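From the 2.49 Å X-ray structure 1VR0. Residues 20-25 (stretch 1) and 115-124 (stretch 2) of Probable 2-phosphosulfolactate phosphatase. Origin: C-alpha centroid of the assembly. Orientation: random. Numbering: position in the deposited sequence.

Stretch 1, residues 20-25: SADDIK
Stretch 2 (115-124) TNGTRAIKGS

No hydrogen bond joins these two stretches; the sole polar link is a short salt bridge, Asp 22 OD1 to Arg 119 NH2 at 2.6 Å, pairing negative carboxylate with positive guanidinium, the oxygen at the guanidinium edge, near its plane. Ala 21 CB lies over one face of the same guanidinium, 3.7 Å from Arg 119 NH2. Arg 119 has chi1 m, chi2 t, chi3 34° and chi4 -123°; Asp 22 (chi1 m, chi2 -34°) starts sideways, but its end comes nearer.

Stretch 2 is helical from Gly 117, with Asn 116 at the N-cap position making no side-chain capping bond. Stretch 1 is irregular (phi/psi Ser 20 -171/158, Ala 21 -55/-31, Asp 22 -85/1, Asp 23 -116/13, Ile 24 -74/132), its bend held by Asp 23 N to Ser 20 O (2.9 Å), while Ser 20 OG accepts from Asp 22 N and donates to Asp 23 OD2, both at 3.0 Å. Register pairs Ala 21 CA with Ala 120 CA (4.7 Å) and Ile 24 CA with Gly 123 CA (6.8 Å), so the two stretches run in the same general sense. Ala 21 CB points toward the helix, 4.3 Å from Ala 120 CB, an apolar contact. Ile 24 (chi1 m, chi2 t) points toward the helix, its CG2 3.5 Å from Gly 123 O; a CB on Gly 123 would lie 2.8 Å from Ile 24 CD1, a clash.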

ATOM      1  N   SER A  20      -3.948  -5.566  -0.325  1.00 39.06           N
ATOM      2  CA  SER A  20      -4.135  -6.777  -1.110  1.00 39.24           C
ATOM      3  C   SER A  20      -4.343  -7.989  -0.223  1.00 39.78           C
ATOM      4  O   SER A  20      -3.919  -7.993   0.922  1.00 39.43           O
ATOM      5  CB  SER A  20      -2.917  -7.036  -2.017  1.00 39.41           C
ATOM      6  OG  SER A  20      -2.079  -8.072  -1.509  1.00 37.59           O
ATOM      7  N   ALA A  21      -4.950  -9.030  -0.790  1.00 40.39           N
ATOM      8  CA  ALA A  21      -5.129 -10.320  -0.104  1.00 41.16           C
ATOM      9  C   ALA A  21      -3.820 -10.934   0.430  1.00 41.01           C
ATOM     10  O   ALA A  21      -3.840 -11.624   1.445  1.00 41.30           O
ATOM     11  CB  ALA A  21      -5.839 -11.309  -1.036  1.00 40.93           C
ATOM     12  N   ASP A  22      -2.707 -10.670  -0.243  1.00 41.13           N
ATOM     13  CA  ASP A  22      -1.389 -11.142   0.196  1.00 41.47           C
ATOM     14  C   ASP A  22      -0.714 -10.229   1.203  1.00 41.19           C
ATOM     15  O   ASP A  22       0.394 -10.518   1.641  1.00 41.02           O
ATOM     16  CB  ASP A  22      -0.456 -11.325  -1.007  1.00 41.65           C
ATOM     17  CG  ASP A  22      -0.829 -12.527  -1.858  1.00 44.07           C
ATOM     18  OD1 ASP A  22      -1.289 -13.543  -1.318  1.00 50.08           O
ATOM     19  OD2 ASP A  22      -0.673 -12.500  -3.084  1.00 49.06           O
ATOM     20  N   ASP A  23      -1.374  -9.136   1.582  1.00 41.30           N
ATOM     21  CA  ASP A  23      -0.823  -8.221   2.584  1.00 41.36           C
ATOM     22  C   ASP A  23      -1.655  -8.142   3.866  1.00 41.51           C
ATOM     23  O   ASP A  23      -1.409  -7.293   4.711  1.00 42.06           O
ATOM     24  CB  ASP A  23      -0.619  -6.857   1.961  1.00 40.99           C
ATOM     25  CG  ASP A  23       0.492  -6.873   0.937  1.00 42.40           C
ATOM     26  OD1 ASP A  23       1.650  -7.163   1.365  1.00 44.27           O
ATOM     27  OD2 ASP A  23       0.206  -6.655  -0.284  1.00 41.30           O
ATOM     28  N   ILE A  24      -2.585  -9.070   4.057  1.00 41.44           N
ATOM     29  CA  ILE A  24      -3.341  -9.111   5.286  1.00 41.63           C
ATOM     30  C   ILE A  24      -2.469  -9.639   6.423  1.00 42.29           C
ATOM     31  O   ILE A  24      -1.789 -10.635   6.276  1.00 43.05           O
ATOM     32  CB  ILE A  24      -4.519 -10.027   5.161  1.00 41.03           C
ATOM     33  CG1 ILE A  24      -5.513  -9.477   4.178  1.00 40.36           C
ATOM     34  CG2 ILE A  24      -5.213 -10.200   6.483  1.00 42.38           C
ATOM     35  CD1 ILE A  24      -6.552 -10.458   3.813  1.00 39.51           C
ATOM     36  N   LYS A  25      -2.480  -8.961   7.555  1.00 42.98           N
ATOM     37  CA  LYS A  25      -1.837  -9.464   8.761  1.00 43.55           C
ATOM     38  C   LYS A  25      -2.938  -9.470   9.797  1.00 43.14           C
ATOM     39  O   LYS A  25      -3.658  -8.479   9.930  1.00 42.14           O
ATOM     40  CB  LYS A  25      -0.663  -8.563   9.173  1.00 43.87           C
ATOM     41  CG  LYS A  25       0.550  -8.586   8.212  1.00 44.75           C
ATOM     42  CD  LYS A  25       1.213  -7.184   8.156  1.00 45.98           C
ATOM     43  CE  LYS A  25       2.557  -7.103   7.352  1.00 47.06           C
ATOM     44  NZ  LYS A  25       3.736  -7.527   8.171  1.00 49.34           N
ATOM     45  N   THR A 115     -10.470 -15.428  -8.144  1.00 42.95           N
ATOM     46  CA  THR A 115      -9.034 -15.191  -8.185  1.00 43.26           C
ATOM     47  C   THR A 115      -8.553 -14.372  -6.953  1.00 43.49           C
ATOM     48  O   THR A 115      -7.586 -14.762  -6.320  1.00 43.31           O
ATOM     49  CB  THR A 115      -8.634 -14.516  -9.555  1.00 43.58           C
ATOM     50  OG1 THR A 115      -8.778 -15.446 -10.657  1.00 41.58           O
ATOM     51  CG2 THR A 115      -7.188 -14.010  -9.517  1.00 44.08           C
ATOM     52  N   ASN A 116      -9.291 -13.313  -6.589  1.00 43.64           N
ATOM     53  CA  ASN A 116      -8.902 -12.359  -5.533  1.00 43.52           C
ATOM     54  C   ASN A 116      -9.890 -12.214  -4.345  1.00 44.08           C
ATOM     55  O   ASN A 116      -9.530 -12.476  -3.165  1.00 44.45           O
ATOM     56  CB  ASN A 116      -8.710 -11.006  -6.196  1.00 43.51           C
ATOM     57  CG  ASN A 116      -7.707 -11.082  -7.323  1.00 43.38           C
ATOM     58  OD1 ASN A 116      -6.622 -11.656  -7.149  1.00 42.82           O
ATOM     59  ND2 ASN A 116      -8.073 -10.557  -8.496  1.00 40.86           N
ATOM     60  N   GLY A 117     -11.128 -11.809  -4.651  1.00 44.00           N
ATOM     61  CA  GLY A 117     -12.155 -11.565  -3.636  1.00 44.11           C
ATOM     62  C   GLY A 117     -12.339 -12.642  -2.573  1.00 44.91           C
ATOM     63  O   GLY A 117     -12.357 -12.334  -1.376  1.00 45.13           O
ATOM     64  N   THR A 118     -12.446 -13.906  -2.994  1.00 45.28           N
ATOM     65  CA  THR A 118     -12.721 -15.009  -2.067  1.00 45.55           C
ATOM     66  C   THR A 118     -11.570 -15.275  -1.089  1.00 45.76           C
ATOM     67  O   THR A 118     -11.816 -15.631   0.071  1.00 46.26           O
ATOM     68  CB  THR A 118     -13.178 -16.323  -2.842  1.00 45.96           C
ATOM     69  OG1 THR A 118     -12.144 -16.854  -3.713  1.00 45.67           O
ATOM     70  CG2 THR A 118     -14.462 -16.036  -3.627  1.00 46.32           C
ATOM     71  N   ARG A 119     -10.332 -15.061  -1.554  1.00 45.71           N
ATOM     72  CA  ARG A 119      -9.118 -15.122  -0.704  1.00 45.92           C
ATOM     73  C   ARG A 119      -9.123 -14.022   0.404  1.00 44.85           C
ATOM     74  O   ARG A 119      -8.802 -14.272   1.574  1.00 44.70           O
ATOM     75  CB  ARG A 119      -7.867 -14.966  -1.591  1.00 45.48           C
ATOM     76  CG  ARG A 119      -7.765 -16.032  -2.748  1.00 48.65           C
ATOM     77  CD  ARG A 119      -6.494 -15.855  -3.680  1.00 48.93           C
ATOM     78  NE  ARG A 119      -5.322 -15.358  -2.933  1.00 50.84           N
ATOM     79  CZ  ARG A 119      -4.622 -14.248  -3.194  1.00 51.94           C
ATOM     80  NH1 ARG A 119      -4.861 -13.444  -4.245  1.00 53.53           N
ATOM     81  NH2 ARG A 119      -3.624 -13.943  -2.391  1.00 51.99           N
ATOM     82  N   ALA A 120      -9.463 -12.799   0.001  1.00 43.77           N
ATOM     83  CA  ALA A 120      -9.542 -11.677   0.928  1.00 43.60           C
ATOM     84  C   ALA A 120     -10.615 -11.916   2.032  1.00 43.61           C
ATOM     85  O   ALA A 120     -10.433 -11.530   3.208  1.00 42.93           O
ATOM     86  CB  ALA A 120      -9.855 -10.396   0.169  1.00 42.82           C
ATOM     87  N   ILE A 121     -11.730 -12.539   1.641  1.00 43.60           N
ATOM     88  CA  ILE A 121     -12.826 -12.799   2.584  1.00 43.75           C
ATOM     89  C   ILE A 121     -12.354 -13.790   3.656  1.00 43.69           C
ATOM     90  O   ILE A 121     -12.348 -13.487   4.839  1.00 43.82           O
ATOM     91  CB  ILE A 121     -14.131 -13.278   1.856  1.00 43.48           C
ATOM     92  CG1 ILE A 121     -14.684 -12.154   0.989  1.00 43.12           C
ATOM     93  CG2 ILE A 121     -15.193 -13.655   2.866  1.00 43.18           C
ATOM     94  CD1 ILE A 121     -15.704 -12.601  -0.084  1.00 43.33           C
ATOM     95  N   LYS A 122     -11.880 -14.938   3.220  1.00 44.02           N
ATOM     96  CA  LYS A 122     -11.286 -15.905   4.132  1.00 44.60           C
ATOM     97  C   LYS A 122     -10.161 -15.325   4.972  1.00 44.26           C
ATOM     98  O   LYS A 122     -10.034 -15.672   6.136  1.00 44.91           O
ATOM     99  CB  LYS A 122     -10.775 -17.125   3.344  1.00 45.54           C
ATOM    100  CG  LYS A 122     -11.882 -17.922   2.599  1.00 46.97           C
ATOM    101  CD  LYS A 122     -12.979 -18.415   3.561  1.00 48.47           C
ATOM    102  CE  LYS A 122     -13.289 -19.900   3.408  1.00 49.56           C
ATOM    103  NZ  LYS A 122     -13.816 -20.419   4.714  1.00 49.47           N
ATOM    104  N   GLY A 123      -9.337 -14.454   4.388  1.00 44.11           N
ATOM    105  CA  GLY A 123      -8.208 -13.845   5.113  1.00 43.96           C
ATOM    106  C   GLY A 123      -8.578 -12.887   6.236  1.00 43.80           C
ATOM    107  O   GLY A 123      -7.743 -12.557   7.064  1.00 43.80           O
ATOM    108  N   SER A 124      -9.841 -12.456   6.260  1.00 43.86           N
ATOM    109  CA  SER A 124     -10.358 -11.539   7.271  1.00 43.61           C
ATOM    110  C   SER A 124     -11.125 -12.223   8.424  1.00 44.05           C
ATOM    111  O   SER A 124     -11.689 -11.525   9.286  1.00 44.38           O
ATOM    112  CB  SER A 124     -11.239 -10.524   6.577  1.00 43.26           C
ATOM    113  OG  SER A 124     -10.571 -10.035   5.406  1.00 42.97           O
TER